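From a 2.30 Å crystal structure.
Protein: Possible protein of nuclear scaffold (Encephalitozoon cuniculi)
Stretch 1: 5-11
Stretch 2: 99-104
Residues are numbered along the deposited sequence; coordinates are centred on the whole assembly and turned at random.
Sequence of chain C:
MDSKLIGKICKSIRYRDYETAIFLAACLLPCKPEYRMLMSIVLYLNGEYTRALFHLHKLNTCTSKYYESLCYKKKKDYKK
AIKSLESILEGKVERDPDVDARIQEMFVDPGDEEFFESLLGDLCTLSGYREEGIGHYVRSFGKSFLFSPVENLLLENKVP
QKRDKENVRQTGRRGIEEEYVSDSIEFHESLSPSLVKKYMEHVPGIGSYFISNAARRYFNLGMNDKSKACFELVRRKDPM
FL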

# COMPACT_ATOMS: atom_id res chain seq x y z
N LEU C 5 12.88 -4.34 16.74
CA LEU C 5 11.65 -3.70 16.28
C LEU C 5 11.55 -3.69 14.74
O LEU C 5 10.45 -3.70 14.19
CB LEU C 5 11.53 -2.28 16.85
CG LEU C 5 11.05 -2.13 18.31
CD1 LEU C 5 11.04 -0.67 18.82
CD2 LEU C 5 9.67 -2.76 18.48
N ILE C 6 12.69 -3.68 14.06
CA ILE C 6 12.71 -3.63 12.61
C ILE C 6 12.03 -4.86 12.01
O ILE C 6 11.05 -4.74 11.26
CB ILE C 6 14.14 -3.52 12.05
CG1 ILE C 6 14.73 -2.14 12.36
CG2 ILE C 6 14.13 -3.73 10.54
CD1 ILE C 6 13.89 -1.02 11.82
N GLY C 7 12.55 -6.03 12.33
CA GLY C 7 11.99 -7.26 11.80
C GLY C 7 10.49 -7.34 12.02
O GLY C 7 9.75 -7.85 11.17
N LYS C 8 10.04 -6.84 13.17
CA LYS C 8 8.62 -6.86 13.50
C LYS C 8 7.83 -5.87 12.66
O LYS C 8 6.65 -6.10 12.38
CB LYS C 8 8.41 -6.54 14.99
N ILE C 9 8.45 -4.75 12.30
CA ILE C 9 7.79 -3.76 11.48
C ILE C 9 7.63 -4.32 10.06
O ILE C 9 6.54 -4.26 9.48
CB ILE C 9 8.55 -2.42 11.47
CG1 ILE C 9 8.41 -1.73 12.82
CG2 ILE C 9 8.01 -1.48 10.36
CD1 ILE C 9 9.42 -0.59 13.08
N CYS C 10 8.71 -4.89 9.52
CA CYS C 10 8.68 -5.50 8.20
C CYS C 10 7.59 -6.55 8.16
O CYS C 10 6.78 -6.60 7.22
CB CYS C 10 10.02 -6.14 7.87
SG CYS C 10 11.31 -4.91 7.60
N LYS C 11 7.55 -7.37 9.20
CA LYS C 11 6.53 -8.41 9.26
C LYS C 11 5.12 -7.84 9.27
O LYS C 11 4.22 -8.41 8.65
CB LYS C 11 6.75 -9.34 10.45
CG LYS C 11 5.96 -10.63 10.32
CD LYS C 11 6.22 -11.58 11.47
CE LYS C 11 7.60 -12.21 11.40
NZ LYS C 11 7.82 -13.15 12.54
N VAL C 99 21.09 2.23 6.53
CA VAL C 99 20.13 1.66 7.46
C VAL C 99 20.09 0.14 7.37
O VAL C 99 20.74 -0.45 6.50
CB VAL C 99 18.71 2.19 7.22
CG1 VAL C 99 18.72 3.71 7.09
CG2 VAL C 99 18.10 1.54 5.98
N ASP C 100 19.35 -0.49 8.27
CA ASP C 100 19.08 -1.92 8.16
C ASP C 100 18.73 -2.26 6.72
O ASP C 100 18.00 -1.52 6.05
CB ASP C 100 17.92 -2.32 9.09
CG ASP C 100 17.70 -3.83 9.13
OD1 ASP C 100 16.57 -4.28 8.84
OD2 ASP C 100 18.65 -4.58 9.44
N ALA C 101 19.26 -3.39 6.24
CA ALA C 101 19.09 -3.81 4.86
C ALA C 101 17.62 -3.98 4.45
O ALA C 101 17.26 -3.73 3.31
CB ALA C 101 19.87 -5.10 4.59
N ARG C 102 16.78 -4.40 5.40
CA ARG C 102 15.37 -4.61 5.10
C ARG C 102 14.66 -3.29 4.85
O ARG C 102 13.67 -3.22 4.11
CB ARG C 102 14.70 -5.39 6.23
CG ARG C 102 15.12 -6.84 6.29
CD ARG C 102 14.79 -7.47 7.62
NE ARG C 102 15.56 -6.88 8.71
CZ ARG C 102 15.49 -7.26 9.98
NH1 ARG C 102 14.66 -8.24 10.32
NH2 ARG C 102 16.23 -6.67 10.91
N ILE C 103 15.18 -2.24 5.47
CA ILE C 103 14.64 -0.90 5.30
C ILE C 103 15.17 -0.28 4.01
O ILE C 103 14.43 0.39 3.29
CB ILE C 103 15.00 -0.03 6.53
CG1 ILE C 103 14.40 -0.64 7.79
CG2 ILE C 103 14.51 1.39 6.35
CD1 ILE C 103 12.96 -1.09 7.59
N GLN C 104 16.44 -0.51 3.73
CA GLN C 104 17.12 0.10 2.60
C GLN C 104 16.36 -0.23 1.31
O GLN C 104 16.20 0.62 0.44
CB GLN C 104 18.57 -0.40 2.52
CG GLN C 104 19.55 0.59 1.88
CD GLN C 104 20.32 1.44 2.89
OE1 GLN C 104 20.71 0.96 3.96
NE2 GLN C 104 20.57 2.70 2.54

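The two stretches meet through side-chain packing, and no hydrogen bond or salt bridge crosses between them. About 258 Å² of surface is buried, both sides summed. Stretch 1 is helical and contributes Ile6, Gly7 and Cys10. Stretch 2 contributes Asp100, Arg102 and Ile103.

The apolar contacts involve Ile6, Cys10 and Ile103. Isoleucine and cysteine suit these places because their side chains can pack here without needing a polar partner. Ile6 and Cys10 lie one helical turn apart, with the backbone bond from Cys10 N to Ile6 O (2.9 Å) between them, and both direct CA-to-CB toward stretch 2. Ile103 is buried. Its CA-to-CB bond points sideways, but the end of its side chain comes nearer to stretch 1. Ile103 CG1 lies 4.1 Å from Ile6 CD1, and Ile103 CD1 lies 4.2 Å from Cys10 SG. Cys10 SG also packs on the aliphatic base of the arginine, 3.7 Å from Arg102 CB.

The polar groups are paired within stretch 2. Asp100 caps the helix that follows it: Asp100 OD1 accepts a weak bond from Arg102 N at 3.4 Å. Asp100 OD1 also forms a salt bridge with Arg102 NE at 2.8 Å and accepts a weak bond from Arg102 NH2 at 3.2 Å. Aspartate suits the cap because its carboxylate can accept from both the backbone N and the side chain of Arg102. These bonds tie the guanidinium back to the start of its own helix.

The guanidinium then packs against stretch 1. The long arginine chain carries Arg102 NH1 and NH2 to Gly7 and Ile6 while Arg102 CB stays against Cys10 SG. Ile6 CG2 and Gly7 N lie over one guanidinium face. Ile6 CG2 is 3.6 Å from Arg102 NH2 and only 3.0 Å from Asp100 OD1, a tight contact that is not a hydrogen bond. Gly7 CA approaches Arg102 NH1 to 3.2 Å. Glycine suits position 7 because an ideal CB on Gly7 would sit 2.9 Å from Arg102 NH1, a clash.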